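Local coordinates for protein deoxyribodipyrimidine photo-lyase (Oryza sativa Japonica Group, PDB 3UMV) that repairs ultraviolet-damaged DNA by using light and a bound FAD cofactor to split cyclobutane pyrimidine dimers back into separate pyrimidines, at residues 22-27 and 197-202; 41-46 and 133-138. One frame throughout, in Å; residues are numbered along the deposited sequence.

Contact 1: residues 22-27 and 197-202; sequences HPSRVR and DEYLVE
His22 opens the 22-27 segment with its imidazole held at both nitrogens. With CG anti to the backbone N (chi1 -174°), the ring carries His22 ND1 back to Ser24 N, which donates to it almost exactly in the ring plane at 2.9 Å. His22 NE2 on the far side therefore serves as the donor, giving a nearly straight bond of 2.9 Å to Glu198 OE2, although it meets this oxygen from above the carboxylate plane. The two in-plane bonds fix the rotation of the imidazole, and one of its faces lies under Tyr199, whose CE1 stands 3.7 Å above the plane of the imidazole, over its centre; the two aromatic planes meet obliquely, at 40°. The CB of Ser24 rests 3.2 Å from Tyr199 OH, at the edge of the phenol ring. Arg25 then runs extended from CG to NE, antiparallel to the tyrosine side chain, and Arg25 NH1 gives an in-plane bond of 2.9 Å to a lone pair of Tyr199 O. The guanidinium, turned 80° from the phenol ring, presents a face to Tyr199 CD1, while NH2 bonds Val171 O. An arginine thus ties down the carbonyl that opens the inverse gamma turn centred on Leu200, at the C-terminal end of helix 196-199. Helix 174-177 flanks Ser24 and Tyr199, helix 295-305 packs on Arg25 and Leu200, and the chain continues into edge strand 26-28.

Contact 2: residues 41-46 and 133-138; sequences VYWMLR and LVADFS
Leu133, in strand 132-135, lies beside Val41, its CD1 reaching across to Trp43 CB at 3.8 Å. Parallel pairing follows at Val134: its N donates to Val41 O at 2.8 Å, and its O accepts from Trp43 N, while also meeting the edge of the Tyr42 ring. Ala135 sets its methyl obliquely against the Trp43 indole as the strands part. Into the opening, Asp136 turns its carboxylate, with CG in the crowded position between N and C (chi1 53°). Asp136 OD1 takes Tyr42 OH at 2.7 Å on its anti lone pair and Leu45 N at 3.0 Å on its syn lone pair; Asp136 OD2 accepts from Arg46 N. With Asp47 N as a further donor to OD1, the buried carboxylate is probably ionised. An alanine here removes both carboxylate oxygens and would probably loosen the hold on the Leu45 and Arg46 amides and on Tyr42 OH. Phe137 O receives Arg46 NH1 at 3.1 Å, from above the carbonyl plane; that guanidinium also forms a salt bridge with Asp328. These central strands of the photolyase alpha/beta domain have helix 54-66 over Tyr42, helix 141-157 over Trp43, and strands 70-75 and 162-166 alongside.

Contacts 1 and 2 draw on one mixed sheet at different depths: 41-46 with 133-138 joins two inner strands, whereas 22-27 leads into edge strand 26-28, which runs antiparallel to strand 162-166. That strand bridges the two sites, since Gln165 bonds both Arg27 and Asp136 O. The contacts' centres lie about 17 Å apart and their nearest atoms about 6 Å, without touching. Neither forms the flavin pocket, but both come near helix 310-333: the Tyr199 side chain is about 8 Å from that of Glu325 and the Arg46 side chain about 6 Å from that of Arg324, residues that probably bind FAD, as in related photolyases.

Contact 1: residues 22-27 and 197-202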
loop_
_atom_site.group_PDB
_atom_site.type_symbol
_atom_site.label_atom_id
_atom_site.label_comp_id
_atom_site.label_asym_id
_atom_site.label_seq_id
_atom_site.Cartn_x
_atom_site.Cartn_y
_atom_site.Cartn_z
ATOM N N HIS A 22 17.839 12.517 3.327
ATOM C CA HIS A 22 17.554 13.941 3.205
ATOM C C HIS A 22 16.796 14.349 4.476
ATOM O O HIS A 22 15.867 13.664 4.888
ATOM C CB HIS A 22 16.699 14.154 1.944
ATOM C CG HIS A 22 16.442 15.589 1.592
ATOM N ND1 HIS A 22 15.791 16.463 2.437
ATOM C CD2 HIS A 22 16.709 16.291 0.463
ATOM C CE1 HIS A 22 15.689 17.644 1.856
ATOM N NE2 HIS A 22 16.236 17.567 0.655
ATOM N N PRO A 23 17.204 15.450 5.124
ATOM C CA PRO A 23 16.530 15.862 6.364
ATOM C C PRO A 23 15.017 16.075 6.230
ATOM O O PRO A 23 14.299 15.889 7.217
ATOM C CB PRO A 23 17.232 17.183 6.736
ATOM C CG PRO A 23 17.993 17.584 5.525
ATOM C CD PRO A 23 18.337 16.325 4.796
ATOM N N SER A 24 14.534 16.449 5.049
ATOM C CA SER A 24 13.095 16.639 4.881
ATOM C C SER A 24 12.353 15.309 4.989
ATOM O O SER A 24 11.161 15.290 5.284
ATOM C CB SER A 24 12.766 17.367 3.575
ATOM O OG SER A 24 13.246 18.706 3.612
ATOM N N ARG A 25 13.059 14.195 4.788
ATOM C CA ARG A 25 12.440 12.872 4.940
ATOM C C ARG A 25 12.315 12.444 6.407
ATOM O O ARG A 25 11.635 11.471 6.701
ATOM C CB ARG A 25 13.229 11.778 4.206
ATOM C CG ARG A 25 13.503 12.012 2.731
ATOM C CD ARG A 25 13.912 10.697 2.090
ATOM N NE ARG A 25 14.648 10.862 0.839
ATOM C CZ ARG A 25 14.080 10.810 -0.366
ATOM N NH1 ARG A 25 14.818 10.957 -1.478
ATOM N NH2 ARG A 25 12.774 10.611 -0.451
ATOM N N VAL A 26 12.977 13.171 7.309
ATOM C CA VAL A 26 13.081 12.791 8.718
ATOM C C VAL A 26 12.294 13.720 9.639
ATOM O O VAL A 26 12.500 14.925 9.646
ATOM C CB VAL A 26 14.557 12.758 9.174
ATOM C CG1 VAL A 26 14.661 12.399 10.654
ATOM C CG2 VAL A 26 15.343 11.768 8.323
ATOM N N ARG A 27 11.369 13.149 10.396
ATOM C CA ARG A 27 10.585 13.919 11.346
ATOM C C ARG A 27 11.012 13.481 12.739
ATOM O O ARG A 27 10.827 12.328 13.115
ATOM C CB ARG A 27 9.087 13.682 11.109
ATOM C CG ARG A 27 8.182 14.282 12.169
ATOM C CD ARG A 27 6.707 14.206 11.772
ATOM N NE ARG A 27 6.110 12.908 12.079
ATOM C CZ ARG A 27 5.428 12.645 13.192
ATOM N NH1 ARG A 27 5.258 13.591 14.106
ATOM N NH2 ARG A 27 4.913 11.435 13.395
ATOM N N ASP A 197 13.337 16.572 -8.922
ATOM C CA ASP A 197 14.770 16.384 -9.147
ATOM C C ASP A 197 15.557 16.296 -7.829
ATOM O O ASP A 197 16.573 15.611 -7.743
ATOM C CB ASP A 197 15.338 17.491 -10.050
ATOM C CG ASP A 197 14.893 17.355 -11.495
ATOM O OD1 ASP A 197 14.461 16.246 -11.891
ATOM O OD2 ASP A 197 14.983 18.358 -12.240
ATOM N N GLU A 198 15.057 16.962 -6.795
ATOM C CA GLU A 198 15.690 16.934 -5.487
ATOM C C GLU A 198 15.512 15.615 -4.728
ATOM O O GLU A 198 16.362 15.254 -3.910
ATOM C CB GLU A 198 15.186 18.103 -4.632
ATOM C CG GLU A 198 15.733 18.127 -3.216
ATOM C CD GLU A 198 15.378 19.402 -2.466
ATOM O OE1 GLU A 198 14.561 20.197 -2.980
ATOM O OE2 GLU A 198 15.917 19.605 -1.357
ATOM N N TYR A 199 14.415 14.901 -4.990
ATOM C CA TYR A 199 14.090 13.691 -4.219
ATOM C C TYR A 199 14.204 12.372 -4.978
ATOM O O TYR A 199 14.432 11.313 -4.368
ATOM C CB TYR A 199 12.690 13.813 -3.607
ATOM C CG TYR A 199 12.632 14.886 -2.555
ATOM C CD1 TYR A 199 13.130 14.654 -1.289
ATOM C CD2 TYR A 199 12.103 16.137 -2.837
ATOM C CE1 TYR A 199 13.102 15.619 -0.325
ATOM C CE2 TYR A 199 12.063 17.127 -1.863
ATOM C CZ TYR A 199 12.560 16.849 -0.604
ATOM O OH TYR A 199 12.541 17.804 0.381
ATOM N N LEU A 200 14.052 12.425 -6.299
ATOM C CA LEU A 200 14.200 11.221 -7.105
ATOM C C LEU A 200 15.675 10.974 -7.420
ATOM O O LEU A 200 16.148 11.255 -8.522
ATOM C CB LEU A 200 13.366 11.295 -8.380
ATOM C CG LEU A 200 13.352 10.023 -9.221
ATOM C CD1 LEU A 200 13.004 8.806 -8.372
ATOM C CD2 LEU A 200 12.343 10.175 -10.363
ATOM N N VAL A 201 16.376 10.444 -6.425
ATOM C CA VAL A 201 17.821 10.278 -6.440
ATOM C C VAL A 201 18.163 8.850 -6.040
ATOM O O VAL A 201 17.320 8.118 -5.521
ATOM C CB VAL A 201 18.499 11.258 -5.456
ATOM C CG1 VAL A 201 18.090 12.675 -5.775
ATOM C CG2 VAL A 201 18.129 10.928 -4.018
ATOM N N GLU A 202 19.400 8.443 -6.283
ATOM C CA GLU A 202 19.807 7.085 -5.959
ATOM C C GLU A 202 19.926 6.885 -4.458
ATOM O O GLU A 202 20.048 7.850 -3.695
ATOM C CB GLU A 202 21.138 6.736 -6.652
ATOM C CG GLU A 202 20.963 5.917 -7.951
ATOM C CD GLU A 202 20.333 4.538 -7.721
ATOM O OE1 GLU A 202 20.012 3.848 -8.722
ATOM O OE2 GLU A 202 20.162 4.139 -6.541
HETATM O O HOH W 1 16.862 13.076 -1.331
#

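Contact 2: residues 41-46 and 133-138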
loop_
_atom_site.group_PDB
_atom_site.type_symbol
_atom_site.label_atom_id
_atom_site.label_comp_id
_atom_site.label_asym_id
_atom_site.label_seq_id
_atom_site.Cartn_x
_atom_site.Cartn_y
_atom_site.Cartn_z
ATOM N N VAL A 41 17.296 1.224 17.016
ATOM C CA VAL A 41 16.319 0.225 16.593
ATOM C C VAL A 41 15.433 0.804 15.504
ATOM O O VAL A 41 14.844 1.867 15.697
ATOM C CB VAL A 41 15.406 -0.199 17.751
ATOM C CG1 VAL A 41 14.344 -1.198 17.267
ATOM C CG2 VAL A 41 16.231 -0.782 18.888
ATOM N N TYR A 42 15.358 0.114 14.362
ATOM C CA TYR A 42 14.422 0.469 13.308
ATOM C C TYR A 42 13.182 -0.411 13.452
ATOM O O TYR A 42 13.246 -1.634 13.295
ATOM C CB TYR A 42 15.060 0.313 11.913
ATOM C CG TYR A 42 14.079 0.309 10.753
ATOM C CD1 TYR A 42 12.959 1.140 10.747
ATOM C CD2 TYR A 42 14.286 -0.515 9.644
ATOM C CE1 TYR A 42 12.053 1.130 9.690
ATOM C CE2 TYR A 42 13.384 -0.525 8.567
ATOM C CZ TYR A 42 12.282 0.306 8.593
ATOM O OH TYR A 42 11.395 0.310 7.533
ATOM N N TRP A 43 12.077 0.220 13.830
ATOM C CA TRP A 43 10.788 -0.444 13.874
ATOM C C TRP A 43 10.223 -0.452 12.456
ATOM O O TRP A 43 9.682 0.542 11.985
ATOM C CB TRP A 43 9.855 0.277 14.860
ATOM C CG TRP A 43 8.431 -0.237 14.856
ATOM C CD1 TRP A 43 7.974 -1.396 14.288
ATOM C CD2 TRP A 43 7.278 0.411 15.423
ATOM N NE1 TRP A 43 6.625 -1.515 14.485
ATOM C CE2 TRP A 43 6.168 -0.421 15.173
ATOM C CE3 TRP A 43 7.077 1.612 16.121
ATOM C CZ2 TRP A 43 4.865 -0.089 15.591
ATOM C CZ3 TRP A 43 5.777 1.937 16.544
ATOM C CH2 TRP A 43 4.697 1.089 16.275
ATOM N N MET A 44 10.413 -1.576 11.771
ATOM C CA MET A 44 9.917 -1.774 10.417
ATOM C C MET A 44 8.427 -2.075 10.451
ATOM O O MET A 44 7.996 -2.959 11.183
ATOM C CB MET A 44 10.652 -2.965 9.807
ATOM C CG MET A 44 10.233 -3.308 8.379
ATOM S SD MET A 44 11.087 -4.799 7.831
ATOM C CE MET A 44 12.688 -4.159 7.340
ATOM N N LEU A 45 7.644 -1.358 9.653
ATOM C CA LEU A 45 6.228 -1.665 9.529
ATOM C C LEU A 45 5.762 -1.612 8.090
ATOM O O LEU A 45 5.392 -2.639 7.527
ATOM C CB LEU A 45 5.377 -0.761 10.428
ATOM C CG LEU A 45 3.927 -1.216 10.602
ATOM C CD1 LEU A 45 3.420 -0.710 11.950
ATOM C CD2 LEU A 45 3.038 -0.728 9.449
ATOM N N ARG A 46 5.789 -0.427 7.486
ATOM C CA ARG A 46 5.314 -0.305 6.106
ATOM C C ARG A 46 6.318 -0.782 5.071
ATOM O O ARG A 46 5.930 -1.279 4.008
ATOM C CB ARG A 46 4.887 1.124 5.787
ATOM C CG ARG A 46 4.025 1.222 4.527
ATOM C CD ARG A 46 3.693 2.659 4.242
ATOM N NE ARG A 46 2.714 2.810 3.177
ATOM C CZ ARG A 46 2.269 3.998 2.781
ATOM N NH1 ARG A 46 2.722 5.096 3.382
ATOM N NH2 ARG A 46 1.373 4.094 1.811
ATOM N N LEU A 133 14.810 5.198 18.589
ATOM C CA LEU A 133 13.874 4.377 17.836
ATOM C C LEU A 133 13.546 5.102 16.537
ATOM O O LEU A 133 13.176 6.271 16.560
ATOM C CB LEU A 133 12.587 4.169 18.642
ATOM C CG LEU A 133 11.408 3.502 17.922
ATOM C CD1 LEU A 133 11.696 2.043 17.655
ATOM C CD2 LEU A 133 10.133 3.648 18.747
ATOM N N VAL A 134 13.690 4.416 15.407
ATOM C CA VAL A 134 13.316 4.993 14.118
ATOM C C VAL A 134 12.105 4.255 13.578
ATOM O O VAL A 134 12.116 3.041 13.485
ATOM C CB VAL A 134 14.454 4.878 13.089
ATOM C CG1 VAL A 134 14.011 5.477 11.739
ATOM C CG2 VAL A 134 15.721 5.547 13.631
ATOM N N ALA A 135 11.053 4.980 13.219
ATOM C CA ALA A 135 9.899 4.325 12.596
ATOM C C ALA A 135 9.751 4.768 11.149
ATOM O O ALA A 135 10.226 5.840 10.787
ATOM C CB ALA A 135 8.622 4.615 13.378
ATOM N N ASP A 136 9.110 3.942 10.325
ATOM C CA ASP A 136 8.719 4.364 8.986
ATOM C C ASP A 136 7.318 4.989 9.020
ATOM O O ASP A 136 6.748 5.196 10.100
ATOM C CB ASP A 136 8.896 3.250 7.909
ATOM C CG ASP A 136 8.196 1.920 8.273
ATOM O OD1 ASP A 136 8.750 0.835 7.950
ATOM O OD2 ASP A 136 7.077 1.952 8.830
ATOM N N PHE A 137 6.793 5.351 7.856
ATOM C CA PHE A 137 5.575 6.157 7.795
ATOM C C PHE A 137 4.417 5.538 7.042
ATOM O O PHE A 137 4.577 5.046 5.922
ATOM C CB PHE A 137 5.838 7.530 7.154
ATOM C CG PHE A 137 4.571 8.261 6.804
ATOM C CD1 PHE A 137 4.065 8.216 5.514
ATOM C CD2 PHE A 137 3.852 8.935 7.782
ATOM C CE1 PHE A 137 2.869 8.873 5.192
ATOM C CE2 PHE A 137 2.657 9.585 7.479
ATOM C CZ PHE A 137 2.162 9.545 6.171
ATOM N N SER A 138 3.243 5.592 7.665
ATOM C CA SER A 138 1.977 5.278 6.997
ATOM C C SER A 138 0.912 6.221 7.524
ATOM O O SER A 138 0.899 6.531 8.709
ATOM C CB SER A 138 1.541 3.842 7.295
ATOM O OG SER A 138 0.180 3.673 6.918
HETATM O O HOH W 2 7.291 1.867 11.669
#